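Local atomic coordinates of NADPH-ferredoxin reductase FprA (Mycobacterium tuberculosis, PDB entry 1LQT), a protein that catalyses electron transfer between NADPH and ferredoxin through a bound FAD, and may supply electrons to cytochrome P450 systems. Residues A205-L210 with F269-S274; Y4-V9 with A20-A25. One frame throughout, in Å; residues are numbered along the deposited sequence.

Interaction 1. Residues A205-L210 with F269-S274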
ATOM      1  N   ALA A 205      13.770  -9.813  -9.820  1.00 10.22           N
ATOM      2  CA  ALA A 205      12.377  -9.710  -9.402  1.00 10.47           C
ATOM      3  C   ALA A 205      12.307  -9.298  -7.931  1.00 10.50           C
ATOM      4  O   ALA A 205      13.140  -9.687  -7.102  1.00 11.50           O
ATOM      5  CB  ALA A 205      11.659 -10.998  -9.592  1.00 11.28           C
ATOM      6  N   ALA A 206      11.284  -8.512  -7.604  1.00 10.56           N
ATOM      7  CA  ALA A 206      11.038  -8.051  -6.240  1.00 10.63           C
ATOM      8  C   ALA A 206      10.060  -8.966  -5.488  1.00 10.11           C
ATOM      9  O   ALA A 206       9.766  -8.743  -4.316  1.00 10.74           O
ATOM     10  CB  ALA A 206      10.570  -6.600  -6.222  1.00 11.20           C
ATOM     11  N   PHE A 207       9.556 -10.002  -6.134  1.00 10.47           N
ATOM     12  CA  PHE A 207       8.704 -10.986  -5.496  1.00 11.11           C
ATOM     13  C   PHE A 207       9.403 -11.631  -4.339  1.00 10.87           C
ATOM     14  O   PHE A 207      10.631 -11.786  -4.331  1.00 11.35           O
ATOM     15  CB  PHE A 207       8.452 -12.174  -6.458  1.00 11.51           C
ATOM     16  CG  PHE A 207       7.851 -11.798  -7.791  1.00 10.62           C
ATOM     17  CD1 PHE A 207       6.738 -10.973  -7.888  1.00 11.21           C
ATOM     18  CD2 PHE A 207       8.359 -12.334  -8.963  1.00 11.83           C
ATOM     19  CE1 PHE A 207       6.198 -10.680  -9.109  1.00 11.48           C
ATOM     20  CE2 PHE A 207       7.838 -12.028 -10.185  1.00 11.02           C
ATOM     21  CZ  PHE A 207       6.769 -11.195 -10.260  1.00 11.50           C
ATOM     22  N   THR A 208       8.602 -12.109  -3.394  1.00 10.71           N
ATOM     23  CA  THR A 208       9.123 -12.955  -2.333  1.00 10.85           C
ATOM     24  C   THR A 208       8.530 -14.365  -2.453  1.00 10.52           C
ATOM     25  O   THR A 208       7.594 -14.613  -3.191  1.00 10.69           O
ATOM     26  CB  THR A 208       8.993 -12.321  -0.939  1.00 11.92           C
ATOM     27  OG1 THR A 208       7.651 -11.884  -0.723  1.00 11.26           O
ATOM     28  CG2 THR A 208       9.892 -11.087  -0.851  1.00 13.11           C
ATOM     29  N   THR A 209       9.136 -15.297  -1.722  1.00 11.43           N
ATOM     30  CA  THR A 209       8.966 -16.694  -2.081  1.00 11.82           C
ATOM     31  C   THR A 209       7.622 -17.301  -1.758  1.00 11.56           C
ATOM     32  O   THR A 209       7.040 -17.998  -2.576  1.00 11.32           O
ATOM     33  CB  THR A 209      10.077 -17.517  -1.445  1.00 12.14           C
ATOM     34  OG1 THR A 209      11.363 -16.895  -1.653  1.00 12.41           O
ATOM     35  CG2 THR A 209      10.135 -18.909  -2.066  1.00 13.62           C
ATOM     36  N   LEU A 210       7.104 -17.041  -0.560  1.00 12.15           N
ATOM     37  CA  LEU A 210       5.810 -17.587  -0.197  1.00 12.73           C
ATOM     38  C   LEU A 210       4.741 -17.160  -1.179  1.00 11.85           C
ATOM     39  O   LEU A 210       3.891 -17.943  -1.602  1.00 12.22           O
ATOM     40  CB  LEU A 210       5.455 -17.189   1.226  1.00 13.87           C
ATOM     41  CG  LEU A 210       4.055 -17.608   1.664  1.00 16.98           C
ATOM     42  CD1 LEU A 210       3.899 -19.102   1.713  1.00 20.81           C
ATOM     43  CD2 LEU A 210       3.782 -17.003   3.028  1.00 19.48           C
ATOM     44  N   PHE A 269       4.222 -15.605 -16.900  1.00 10.19           N
ATOM     45  CA  PHE A 269       5.322 -14.702 -16.554  1.00 10.04           C
ATOM     46  C   PHE A 269       6.217 -14.494 -17.765  1.00 10.33           C
ATOM     47  O   PHE A 269       6.753 -15.434 -18.318  1.00 11.39           O
ATOM     48  CB  PHE A 269       6.173 -15.262 -15.419  1.00 10.77           C
ATOM     49  CG  PHE A 269       5.487 -15.239 -14.067  1.00 10.92           C
ATOM     50  CD1 PHE A 269       4.564 -16.196 -13.734  1.00 12.27           C
ATOM     51  CD2 PHE A 269       5.769 -14.257 -13.157  1.00 11.58           C
ATOM     52  CE1 PHE A 269       3.935 -16.184 -12.506  1.00 13.70           C
ATOM     53  CE2 PHE A 269       5.152 -14.229 -11.931  1.00 12.59           C
ATOM     54  CZ  PHE A 269       4.228 -15.182 -11.606  1.00 13.27           C
ATOM     55  N   ARG A 270       6.390 -13.220 -18.119  1.00 10.02           N
ATOM     56  CA  ARG A 270       7.318 -12.786 -19.169  1.00 10.45           C
ATOM     57  C   ARG A 270       8.325 -11.834 -18.533  1.00  9.67           C
ATOM     58  O   ARG A 270       7.934 -10.877 -17.894  1.00 12.45           O
ATOM     59  CB  ARG A 270       6.555 -12.040 -20.251  1.00 11.25           C
ATOM     60  CG  ARG A 270       5.717 -12.928 -21.145  1.00 13.55           C
ATOM     61  CD  ARG A 270       6.480 -13.623 -22.238  1.00 16.19           C
ATOM     62  NE  ARG A 270       7.189 -12.710 -23.125  1.00 16.47           N
ATOM     63  CZ  ARG A 270       6.680 -12.049 -24.171  1.00 18.90           C
ATOM     64  NH1 ARG A 270       5.427 -12.180 -24.560  1.00 20.25           N
ATOM     65  NH2 ARG A 270       7.473 -11.285 -24.884  1.00 20.71           N
ATOM     66  N   PHE A 271       9.599 -12.129 -18.662  1.00  9.00           N
ATOM     67  CA  PHE A 271      10.657 -11.292 -18.160  1.00  8.59           C
ATOM     68  C   PHE A 271      11.343 -10.596 -19.335  1.00  8.79           C
ATOM     69  O   PHE A 271      11.058 -10.845 -20.494  1.00  8.94           O
ATOM     70  CB  PHE A 271      11.648 -12.090 -17.329  1.00  9.00           C
ATOM     71  CG  PHE A 271      11.025 -12.748 -16.132  1.00  8.73           C
ATOM     72  CD1 PHE A 271      10.933 -12.083 -14.918  1.00  9.94           C
ATOM     73  CD2 PHE A 271      10.497 -14.012 -16.213  1.00  9.77           C
ATOM     74  CE1 PHE A 271      10.367 -12.684 -13.824  1.00 10.41           C
ATOM     75  CE2 PHE A 271       9.927 -14.612 -15.117  1.00 10.20           C
ATOM     76  CZ  PHE A 271       9.862 -13.948 -13.909  1.00 10.82           C
ATOM     77  N   LEU A 272      12.233  -9.660 -19.002  1.00  8.96           N
ATOM     78  CA  LEU A 272      13.022  -8.911 -19.973  1.00  8.83           C
ATOM     79  C   LEU A 272      12.124  -8.295 -21.059  1.00  8.87           C
ATOM     80  O   LEU A 272      12.439  -8.286 -22.246  1.00  9.25           O
ATOM     81  CB  LEU A 272      14.115  -9.767 -20.583  1.00  8.88           C
ATOM     82  CG  LEU A 272      15.143 -10.238 -19.581  1.00 10.28           C
ATOM     83  CD1 LEU A 272      16.134 -11.202 -20.180  1.00 11.38           C
ATOM     84  CD2 LEU A 272      15.887  -9.072 -18.957  1.00 12.36           C
ATOM     85  N   THR A 273      11.016  -7.711 -20.605  1.00  9.15           N
ATOM     86  CA  THR A 273      10.006  -7.165 -21.491  1.00  9.12           C
ATOM     87  C   THR A 273       9.481  -5.864 -20.888  1.00  9.28           C
ATOM     88  O   THR A 273       9.138  -5.835 -19.719  1.00  9.11           O
ATOM     89  CB  THR A 273       8.862  -8.169 -21.691  1.00  9.20           C
ATOM     90  OG1 THR A 273       9.373  -9.389 -22.187  1.00 10.23           O
ATOM     91  CG2 THR A 273       7.854  -7.665 -22.692  1.00 10.12           C
ATOM     92  N   SER A 274       9.354  -4.839 -21.725  1.00  9.31           N
ATOM     93  CA  SER A 274       8.792  -3.567 -21.311  1.00  9.13           C
ATOM     94  C   SER A 274       7.581  -3.215 -22.150  1.00  9.33           C
ATOM     95  O   SER A 274       7.538  -3.460 -23.346  1.00 10.13           O
ATOM     96  CB  SER A 274       9.817  -2.438 -21.454  1.00  9.51           C
ATOM     97  OG  SER A 274      10.803  -2.495 -20.467  1.00 10.07           O
TER
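F207 and F269 both carry CG anti to the carbonyl carbon and beside the backbone N (chi1 -57° in F207), and from these positions the two side chains run past one another in opposite senses until their rings touch. They show how aromatic groups tie a loop to the parallel sheet of the Rossmann-type NADP(+)-binding part: F269 lies near the end of strand 265-270, while F207 belongs to the loop leading into helix 209-214. CE2 of F269 approaches F207 obliquely, 3.8 Å from its CZ and 3.9 Å from its CE2. Relative to the F269 ring, F207 CZ lies in the plane, at the edge. The ring planes are almost perpendicular, at 88°, with centroids 5.8 Å apart. F271 adds a looser third member, its CE1 lying near the plane of F207, at the ring edge, 4.5 Å from F207 CE2. No hydrogen bond spans the two segments, and the contact is hydrophobic and buried. L160 of helix 157-167 packs against both F207 and F269, and N155, probably an NADP(+)-binding residue, touches F207 and F271. A206, the preceding residue, touches the bound NADP+ derivative, and the F207 side chain comes within about 6 Å of that ligand (nearest atoms). The chain turns sharply after F271, with L272 in a left-handed backbone conformation, and sets off into strand 273-279. E229 OE1 accepts a hydrogen bond from F271 N, while the F271 carbonyl is used inside the turn: T273 OG1 donates to F271 O over 2.8 Å, from above the carbonyl plane, with a C=O···donor angle of 128°.

Interaction 2. Residues Y4-V9 with A20-A25; sequences YYIAIV and ASLLKA
The first beta-alpha-beta unit of the FAD-binding half, made of strand 4-9, helix 13-28 and strand 34-40, joins its helix to its first strand where L22 meets I6 and I8. L22 CD1 makes the closest contacts for the helix. It lies 3.8 Å from I6 CG2 and 4.1 Å from I6 CB, so it rests against the branch point of that isoleucine; the two side chains cross obliquely. I6 CG2 is placed for this by standing anti to the backbone N. I8 makes its contact differently: its outer chain is extended (chi2 175°), and its CD1 meets L22 CD1 tip to tip at 4.1 Å. This is the packing of helix on sheet found in a Rossmann fold, with I6 and I8, two residues apart, on the strand face turned to the helix and A7 pointing away from it. The backbone amides of the G10, G12 and A15 pattern that follows the strand appear to face the FAD, consistent with the dinucleotide-binding turn of this fold, and V9 at the strand's end touches the cofactor. The CA atoms of I6 and L22 are 8.7 Å apart, and the contact between the two segments is made by apolar side chains, with no hydrogen bond. Around them the core continues, with M34 touching I6, V36 touching I8, and I101 of strand 99-102 together with V379 of helix 370-391 packing on L22.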
ATOM      1  N   TYR A   4       3.672  15.756  26.877  1.00 12.82           N
ATOM      2  CA  TYR A   4       3.870  16.215  25.517  1.00 12.60           C
ATOM      3  C   TYR A   4       2.662  15.776  24.703  1.00 12.39           C
ATOM      4  O   TYR A   4       2.115  14.698  24.938  1.00 13.78           O
ATOM      5  CB  TYR A   4       5.124  15.599  24.908  1.00 13.12           C
ATOM      6  CG  TYR A   4       6.412  16.140  25.489  1.00 13.48           C
ATOM      7  CD1 TYR A   4       6.731  17.472  25.397  1.00 16.42           C
ATOM      8  CD2 TYR A   4       7.328  15.303  26.082  1.00 16.16           C
ATOM      9  CE1 TYR A   4       7.914  17.963  25.915  1.00 16.69           C
ATOM     10  CE2 TYR A   4       8.539  15.795  26.572  1.00 17.38           C
ATOM     11  CZ  TYR A   4       8.809  17.133  26.487  1.00 16.49           C
ATOM     12  OH  TYR A   4       9.987  17.658  26.978  1.00 19.29           O
ATOM     13  N   TYR A   5       2.278  16.609  23.747  1.00 11.98           N
ATOM     14  CA  TYR A   5       1.155  16.342  22.861  1.00 12.15           C
ATOM     15  C   TYR A   5       1.743  16.102  21.484  1.00 11.02           C
ATOM     16  O   TYR A   5       2.380  16.983  20.891  1.00 11.38           O
ATOM     17  CB  TYR A   5       0.217  17.532  22.792  1.00 13.53           C
ATOM     18  CG  TYR A   5      -0.475  17.787  24.085  1.00 15.56           C
ATOM     19  CD1 TYR A   5      -1.630  17.101  24.417  1.00 17.96           C
ATOM     20  CD2 TYR A   5       0.036  18.681  24.997  1.00 17.63           C
ATOM     21  CE1 TYR A   5      -2.266  17.318  25.640  1.00 20.21           C
ATOM     22  CE2 TYR A   5      -0.603  18.908  26.219  1.00 19.62           C
ATOM     23  CZ  TYR A   5      -1.732  18.213  26.518  1.00 21.14           C
ATOM     24  OH  TYR A   5      -2.368  18.431  27.721  1.00 26.17           O
ATOM     25  N   ILE A   6       1.498  14.904  20.976  1.00 10.42           N
ATOM     26  CA  ILE A   6       1.991  14.522  19.654  1.00 10.20           C
ATOM     27  C   ILE A   6       0.813  14.210  18.753  1.00 10.09           C
ATOM     28  O   ILE A   6      -0.075  13.470  19.122  1.00 11.51           O
ATOM     29  CB  ILE A   6       2.859  13.255  19.749  1.00 10.83           C
ATOM     30  CG1 ILE A   6       3.858  13.317  20.915  1.00 11.75           C
ATOM     31  CG2 ILE A   6       3.568  13.008  18.431  1.00 11.34           C
ATOM     32  CD1 ILE A   6       4.850  14.398  20.860  1.00 13.07           C
ATOM     33  N   ALA A   7       0.847  14.785  17.559  1.00  9.83           N
ATOM     34  CA  ALA A   7      -0.132  14.441  16.527  1.00  9.56           C
ATOM     35  C   ALA A   7       0.544  13.501  15.562  1.00  9.40           C
ATOM     36  O   ALA A   7       1.694  13.705  15.181  1.00  9.99           O
ATOM     37  CB  ALA A   7      -0.587  15.661  15.764  1.00 10.71           C
ATOM     38  N   ILE A   8      -0.205  12.483  15.142  1.00  8.99           N
ATOM     39  CA  ILE A   8       0.258  11.546  14.111  1.00  8.91           C
ATOM     40  C   ILE A   8      -0.756  11.628  12.997  1.00  8.92           C
ATOM     41  O   ILE A   8      -1.956  11.486  13.231  1.00  9.71           O
ATOM     42  CB  ILE A   8       0.401  10.119  14.653  1.00  9.24           C
ATOM     43  CG1 ILE A   8       1.393  10.064  15.807  1.00  9.80           C
ATOM     44  CG2 ILE A   8       0.819   9.193  13.525  1.00 10.18           C
ATOM     45  CD1 ILE A   8       1.482   8.722  16.441  1.00 10.69           C
ATOM     46  N   VAL A   9      -0.276  11.876  11.779  1.00  8.48           N
ATOM     47  CA  VAL A   9      -1.120  12.031  10.601  1.00  8.32           C
ATOM     48  C   VAL A   9      -1.029  10.739   9.821  1.00  8.51           C
ATOM     49  O   VAL A   9       0.007  10.392   9.269  1.00  8.72           O
ATOM     50  CB  VAL A   9      -0.692  13.241   9.764  1.00  9.23           C
ATOM     51  CG1 VAL A   9      -1.587  13.364   8.556  1.00  9.38           C
ATOM     52  CG2 VAL A   9      -0.727  14.506  10.644  1.00  9.61           C
ATOM     53  N   ALA A  20       3.044   3.532  19.514  1.00 10.43           N
ATOM     54  CA  ALA A  20       3.502   2.614  20.531  1.00 11.10           C
ATOM     55  C   ALA A  20       4.846   3.024  21.086  1.00 10.60           C
ATOM     56  O   ALA A  20       5.072   2.953  22.299  1.00 11.66           O
ATOM     57  CB  ALA A  20       3.540   1.184  19.996  1.00 11.70           C
ATOM     58  N   SER A  21       5.749   3.456  20.216  1.00 10.75           N
ATOM     59  CA  SER A  21       7.078   3.890  20.672  1.00 11.08           C
ATOM     60  C   SER A  21       6.996   5.113  21.593  1.00 10.97           C
ATOM     61  O   SER A  21       7.716   5.200  22.577  1.00 11.26           O
ATOM     62  CB  SER A  21       7.964   4.195  19.480  1.00 11.27           C
ATOM     63  OG  SER A  21       8.271   3.044  18.743  1.00 12.17           O
ATOM     64  N   LEU A  22       6.120   6.046  21.283  1.00 10.69           N
ATOM     65  CA  LEU A  22       5.941   7.225  22.108  1.00 10.38           C
ATOM     66  C   LEU A  22       5.433   6.844  23.483  1.00 10.89           C
ATOM     67  O   LEU A  22       5.929   7.320  24.509  1.00 11.78           O
ATOM     68  CB  LEU A  22       4.986   8.188  21.450  1.00 10.63           C
ATOM     69  CG  LEU A  22       5.501   8.895  20.193  1.00 11.08           C
ATOM     70  CD1 LEU A  22       4.353   9.419  19.343  1.00 11.40           C
ATOM     71  CD2 LEU A  22       6.489  10.015  20.548  1.00 11.24           C
ATOM     72  N   LEU A  23       4.415   5.987  23.535  1.00 11.15           N
ATOM     73  CA  LEU A  23       3.822   5.614  24.807  1.00 11.31           C
ATOM     74  C   LEU A  23       4.792   4.776  25.635  1.00 12.16           C
ATOM     75  O   LEU A  23       4.859   4.897  26.864  1.00 13.23           O
ATOM     76  CB  LEU A  23       2.505   4.886  24.551  1.00 12.03           C
ATOM     77  CG  LEU A  23       1.421   5.720  23.890  1.00 12.22           C
ATOM     78  CD1 LEU A  23       0.220   4.854  23.548  1.00 15.68           C
ATOM     79  CD2 LEU A  23       1.023   6.925  24.729  1.00 14.13           C
ATOM     80  N   LYS A  24       5.569   3.928  24.970  1.00 12.29           N
ATOM     81  CA  LYS A  24       6.594   3.131  25.642  1.00 13.65           C
ATOM     82  C   LYS A  24       7.675   3.998  26.280  1.00 13.49           C
ATOM     83  O   LYS A  24       8.106   3.735  27.388  1.00 14.45           O
ATOM     84  CB  LYS A  24       7.230   2.134  24.678  1.00 14.97           C
ATOM     85  CG  LYS A  24       8.331   1.278  25.282  1.00 18.39           C
ATOM     86  CD  LYS A  24       8.950   0.372  24.223  1.00 21.80           C
ATOM     87  CE  LYS A  24       9.660   1.130  23.092  1.00 25.71           C
ATOM     88  NZ  LYS A  24       9.998   0.239  21.955  1.00 27.13           N
ATOM     89  N   ALA A  25       8.096   5.027  25.565  1.00 13.05           N
ATOM     90  CA  ALA A  25       9.063   5.967  26.116  1.00 13.18           C
ATOM     91  C   ALA A  25       8.518   6.576  27.416  1.00 13.01           C
ATOM     92  O   ALA A  25       9.233   6.647  28.425  1.00 13.99           O
ATOM     93  CB  ALA A  25       9.380   7.034  25.118  1.00 13.69           C
TER

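How the interactions relate
Read from the N terminus, interaction 2 comes first and closes a short loop: ten residues, including the glycine-rich turn and the start of helix 13-28, separate its strand from its helical segment. Interaction 1 follows much later and closes a wider excursion of 58 residues, between the loop before helix 209-214 and the end of strand 265-270. The two are in series, neither nested nor crossed. The centres of interactions 1 and 2 are about 39 Å apart, on opposite sides of the chain's centre. Interaction 2 joins strand and helix in the FAD-binding part, and interaction 1 joins a loop to the parallel sheet of the part that binds the NADP+ derivative.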